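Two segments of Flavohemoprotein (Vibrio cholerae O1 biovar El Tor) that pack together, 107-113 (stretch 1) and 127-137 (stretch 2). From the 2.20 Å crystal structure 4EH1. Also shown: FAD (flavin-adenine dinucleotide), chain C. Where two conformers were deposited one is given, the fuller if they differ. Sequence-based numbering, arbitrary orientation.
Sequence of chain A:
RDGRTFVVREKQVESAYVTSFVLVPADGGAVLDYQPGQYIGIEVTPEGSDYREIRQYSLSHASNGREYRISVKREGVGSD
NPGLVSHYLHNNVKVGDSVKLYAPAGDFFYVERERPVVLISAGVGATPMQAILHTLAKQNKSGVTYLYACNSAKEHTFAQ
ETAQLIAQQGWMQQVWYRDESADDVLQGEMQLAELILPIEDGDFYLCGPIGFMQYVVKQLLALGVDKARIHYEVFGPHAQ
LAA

Stretch 1 107-113: DFFYVER
Stretch 2 (127-137) TPMQAILHTLA

The most distinctive feature of this contact is a methyl group laid on an aromatic face: CD2 of Leu 136 sits 3.8 Å from the centroid of the Tyr 110 ring, only 26° off the ring normal, in a CH-pi interaction. Its nearest ring atom is closer still, with CD2 of Leu 136 3.5 Å from CE2 of Tyr 110. A tyrosine suits this place because its flat pi surface accepts a methyl group while its hydroxyl remains free to bond at the far end of the ring.

That hydroxyl is used within its own segment. Tyr 110 OH donates a short hydrogen bond of 2.5 Å to OE2 of Glu 112, two residues on. The glutamate is exposed, and its CA-to-CB bond points sideways to the helix, but chi1 t and chi2 p (49°) bring its end nearer. OE2 of Glu 112 thereby comes within 4.4 Å of CD2 of Leu 136, although no hydrogen bond joins the two segments.

Residues 107-113 form neither regular helix nor strand, yet from Phe 108 to Glu 112 phi/psi remain extended (-101/116, -166/157, -70/135, -125/127, -67/119). Alternate residues therefore turn differently: Phe 108 and Tyr 110 point CA to CB toward the helix, whereas Phe 109, chi1 p, starts sideways and its end leads away. Residues 127-137 are helical throughout, within a helix that extends beyond both ends. Successive i to i+4 bonds include Ile 132 N to Pro 128 O at 3.1 Å and Leu 136 N to Ile 132 O at 2.9 Å; Ala 131 N to Thr 127 O, at 3.5 Å, is weak. Pro 128 lacks an amide hydrogen to donate, but its carbonyl still joins the ladder.

The register is set by Tyr 110 and Ile 132, whose CA atoms lie 6.6 Å apart. Contacts advance in the same sequence direction along both segments: Phe 108 meets Pro 128 and Met 129, Tyr 110 meets Ile 132 and Leu 136, and Glu 112 reaches Leu 136. The four-residue spacing of Pro 128, Ile 132 and Leu 136 places them along one side of the helix.

Phe 108 (chi1 t, chi2 86°) presents its ring edge, and its large apolar ring is long enough to reach two helix residues. CE2 of Phe 108 lies 4.3 Å from CB of Pro 128, and CZ of Phe 108 lies 4.2 Å from CE of Met 129. Pro 128, with a C-gamma endo pucker, offers a compact apolar surface; Met 129 (m, m, t) starts sideways, but its flexible chain carries the terminal methyl nearer. Ile 132 (m, t) points toward the loop; its beta-branch keeps CG2 close to the backbone, 4.0 Å from CB of Tyr 110. Tyr 110 is chi1 t, chi2 80°; Leu 136 (m, t) starts sideways, but its fork lies far enough out to bring a methyl over the ring. Altogether 282 Å² is buried, chiefly by apolar packing.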

# COMPACT_ATOMS: atom_id res chain seq x y z
N ASP A 107 -10.64 0.21 26.64
CA ASP A 107 -11.45 -0.69 27.45
C ASP A 107 -12.23 -1.64 26.59
O ASP A 107 -12.96 -2.47 27.09
CB ASP A 107 -12.41 0.13 28.30
CG ASP A 107 -11.70 0.94 29.35
OD1 ASP A 107 -10.75 0.39 29.98
OD2 ASP A 107 -12.06 2.13 29.53
N PHE A 108 -12.10 -1.50 25.28
CA PHE A 108 -12.80 -2.39 24.38
C PHE A 108 -11.83 -3.46 23.87
O PHE A 108 -10.85 -3.14 23.19
CB PHE A 108 -13.47 -1.61 23.25
CG PHE A 108 -13.96 -2.48 22.13
CD1 PHE A 108 -15.22 -3.06 22.19
CD2 PHE A 108 -13.15 -2.75 21.04
CE1 PHE A 108 -15.68 -3.85 21.16
CE2 PHE A 108 -13.58 -3.54 20.01
CZ PHE A 108 -14.86 -4.09 20.06
N PHE A 109 -12.09 -4.71 24.22
CA PHE A 109 -11.27 -5.82 23.73
C PHE A 109 -11.91 -7.16 23.95
O PHE A 109 -12.76 -7.32 24.82
CB PHE A 109 -9.86 -5.82 24.34
CG PHE A 109 -9.84 -5.74 25.85
CD1 PHE A 109 -9.88 -6.89 26.63
CD2 PHE A 109 -9.77 -4.52 26.49
CE1 PHE A 109 -9.85 -6.82 28.01
CE2 PHE A 109 -9.75 -4.43 27.87
CZ PHE A 109 -9.80 -5.58 28.63
N TYR A 110 -11.50 -8.13 23.15
CA TYR A 110 -12.09 -9.44 23.24
C TYR A 110 -11.68 -10.12 24.55
O TYR A 110 -10.50 -10.12 24.94
CB TYR A 110 -11.66 -10.28 22.05
CG TYR A 110 -12.15 -11.68 22.17
CD1 TYR A 110 -13.45 -11.99 21.84
CD2 TYR A 110 -11.34 -12.69 22.66
CE1 TYR A 110 -13.94 -13.23 21.96
CE2 TYR A 110 -11.82 -13.98 22.79
CZ TYR A 110 -13.14 -14.24 22.43
OH TYR A 110 -13.69 -15.50 22.52
N VAL A 111 -12.64 -10.73 25.23
CA VAL A 111 -12.32 -11.54 26.41
C VAL A 111 -12.89 -12.94 26.19
O VAL A 111 -14.07 -13.08 25.85
CB VAL A 111 -12.87 -10.92 27.68
CG1 VAL A 111 -12.73 -11.90 28.86
CG2 VAL A 111 -12.16 -9.60 27.96
N GLU A 112 -12.05 -13.95 26.33
CA GLU A 112 -12.48 -15.34 26.12
C GLU A 112 -13.47 -15.76 27.20
O GLU A 112 -13.16 -15.78 28.40
CB GLU A 112 -11.28 -16.31 26.08
CG GLU A 112 -11.69 -17.75 25.67
CD GLU A 112 -12.57 -17.77 24.39
OE1 GLU A 112 -13.72 -18.28 24.42
OE2 GLU A 112 -12.11 -17.26 23.35
N ARG A 113 -14.67 -16.11 26.77
CA ARG A 113 -15.68 -16.55 27.72
C ARG A 113 -16.34 -17.85 27.29
O ARG A 113 -17.36 -18.26 27.86
CB ARG A 113 -16.74 -15.45 27.91
CG ARG A 113 -16.22 -14.17 28.54
CD ARG A 113 -17.36 -13.26 28.98
NE ARG A 113 -16.90 -11.93 29.38
CZ ARG A 113 -16.56 -10.97 28.52
NH1 ARG A 113 -16.62 -11.20 27.20
NH2 ARG A 113 -16.15 -9.78 28.95
N THR A 127 -11.23 -2.38 11.61
CA THR A 127 -9.83 -2.44 12.05
C THR A 127 -9.63 -3.24 13.37
O THR A 127 -8.90 -4.23 13.38
CB THR A 127 -9.17 -1.03 12.09
OG1 THR A 127 -9.31 -0.38 10.82
CG2 THR A 127 -7.70 -1.12 12.45
N PRO A 128 -10.30 -2.84 14.47
CA PRO A 128 -10.09 -3.67 15.67
C PRO A 128 -10.63 -5.09 15.53
O PRO A 128 -10.07 -6.01 16.15
CB PRO A 128 -10.84 -2.91 16.76
CG PRO A 128 -11.87 -2.08 15.98
CD PRO A 128 -11.16 -1.68 14.75
N MET A 129 -11.69 -5.27 14.73
CA MET A 129 -12.25 -6.58 14.50
C MET A 129 -11.23 -7.46 13.82
O MET A 129 -11.23 -8.67 14.04
CB MET A 129 -13.49 -6.52 13.63
CG MET A 129 -14.67 -5.84 14.27
SD MET A 129 -14.98 -6.38 15.99
CE MET A 129 -16.31 -5.22 16.29
N GLN A 130 -10.37 -6.87 13.00
CA GLN A 130 -9.30 -7.63 12.37
C GLN A 130 -8.27 -8.20 13.38
O GLN A 130 -7.77 -9.32 13.21
CB GLN A 130 -8.61 -6.79 11.30
CG GLN A 130 -8.05 -7.66 10.14
CD GLN A 130 -9.15 -8.35 9.31
OE1 GLN A 130 -10.35 -8.05 9.45
NE2 GLN A 130 -8.75 -9.28 8.47
N ALA A 131 -7.93 -7.42 14.41
CA ALA A 131 -7.03 -7.89 15.47
C ALA A 131 -7.69 -9.06 16.16
O ALA A 131 -7.05 -10.04 16.46
CB ALA A 131 -6.70 -6.75 16.49
N ILE A 132 -9.00 -8.96 16.37
CA ILE A 132 -9.74 -10.01 17.05
C ILE A 132 -9.80 -11.28 16.19
O ILE A 132 -9.49 -12.36 16.69
CB ILE A 132 -11.13 -9.55 17.46
CG1 ILE A 132 -11.03 -8.38 18.47
CG2 ILE A 132 -11.93 -10.73 18.07
CD1 ILE A 132 -12.38 -7.81 18.93
N LEU A 133 -10.17 -11.16 14.92
CA LEU A 133 -10.10 -12.31 14.03
C LEU A 133 -8.76 -13.01 14.07
O LEU A 133 -8.70 -14.23 14.19
CB LEU A 133 -10.31 -11.90 12.58
CG LEU A 133 -11.73 -11.55 12.14
CD1 LEU A 133 -11.70 -11.06 10.68
CD2 LEU A 133 -12.67 -12.76 12.33
N HIS A 134 -7.68 -12.25 13.92
CA HIS A 134 -6.36 -12.89 13.91
C HIS A 134 -6.03 -13.60 15.22
O HIS A 134 -5.42 -14.69 15.20
CB HIS A 134 -5.25 -11.91 13.54
CG HIS A 134 -5.16 -11.64 12.08
ND1 HIS A 134 -4.78 -12.61 11.17
CD2 HIS A 134 -5.38 -10.51 11.36
CE1 HIS A 134 -4.77 -12.08 9.95
NE2 HIS A 134 -5.15 -10.82 10.04
N THR A 135 -6.46 -13.02 16.34
CA THR A 135 -6.22 -13.62 17.66
C THR A 135 -7.02 -14.92 17.80
O THR A 135 -6.50 -15.92 18.28
CB THR A 135 -6.63 -12.67 18.82
OG1 THR A 135 -5.93 -11.45 18.67
CG2 THR A 135 -6.25 -13.28 20.19
N LEU A 136 -8.28 -14.90 17.38
CA LEU A 136 -9.13 -16.08 17.49
C LEU A 136 -8.64 -17.18 16.56
O LEU A 136 -8.82 -18.34 16.86
CB LEU A 136 -10.59 -15.73 17.20
CG LEU A 136 -11.21 -14.72 18.18
CD1 LEU A 136 -12.69 -14.44 17.83
CD2 LEU A 136 -11.13 -15.17 19.62
N ALA A 137 -8.03 -16.81 15.43
CA ALA A 137 -7.49 -17.80 14.50
C ALA A 137 -6.33 -18.54 15.16
O ALA A 137 -6.28 -19.77 15.18
CB ALA A 137 -7.01 -17.13 13.23
PA FAD C . -9.35 15.74 11.76
O1A FAD C . -9.30 15.57 13.18
O2A FAD C . -8.56 16.71 11.08
O5B FAD C . -10.81 16.06 11.39
C5B FAD C . -11.88 15.53 12.14
C4B FAD C . -13.24 15.82 11.54
O4B FAD C . -13.61 17.17 11.72
C3B FAD C . -13.20 15.57 10.06
O3B FAD C . -14.46 15.07 9.67
C2B FAD C . -13.02 16.93 9.47
O2B FAD C . -13.64 16.93 8.22
C1B FAD C . -13.67 17.83 10.48
N9A FAD C . -12.93 19.08 10.55
C8A FAD C . -11.63 19.22 10.66
N7A FAD C . -11.28 20.51 10.68
C5A FAD C . -12.39 21.21 10.57
C6A FAD C . -12.71 22.63 10.51
N6A FAD C . -11.76 23.57 10.59
N1A FAD C . -13.99 22.93 10.38
C2A FAD C . -14.93 22.01 10.31
N3A FAD C . -14.71 20.72 10.35
C4A FAD C . -13.47 20.26 10.47
N1 FAD C . -9.30 5.87 12.67
C2 FAD C . -8.81 4.98 11.81
O2 FAD C . -8.62 5.34 10.67
N3 FAD C . -8.50 3.74 12.13
C4 FAD C . -8.64 3.27 13.33
O4 FAD C . -8.34 2.13 13.56
C4X FAD C . -9.20 4.18 14.35
N5 FAD C . -9.39 3.79 15.58
C5X FAD C . -9.90 4.62 16.48
C6 FAD C . -10.09 4.16 17.74
C7 FAD C . -10.61 4.99 18.69
C7M FAD C . -10.83 4.49 20.07
C8 FAD C . -10.96 6.36 18.36
C8M FAD C . -11.51 7.23 19.42
C9 FAD C . -10.77 6.83 17.09
C9A FAD C . -10.25 6.00 16.13
N10 FAD C . -10.05 6.44 14.83
C10 FAD C . -9.52 5.54 13.93
C1' FAD C . -10.36 7.82 14.47
C2' FAD C . -9.06 8.62 14.37
O2' FAD C . -8.37 8.73 15.60
C3' FAD C . -9.19 10.06 13.91
O3' FAD C . -10.15 10.75 14.65
C4' FAD C . -9.39 10.23 12.41
O4' FAD C . -8.34 9.58 11.74
C5' FAD C . -9.49 11.69 11.97
O5' FAD C . -8.35 12.45 12.22
P FAD C . -7.79 13.51 11.25
O1P FAD C . -6.77 14.20 11.97
O2P FAD C . -7.46 12.87 10.04
O3P FAD C . -9.03 14.40 11.03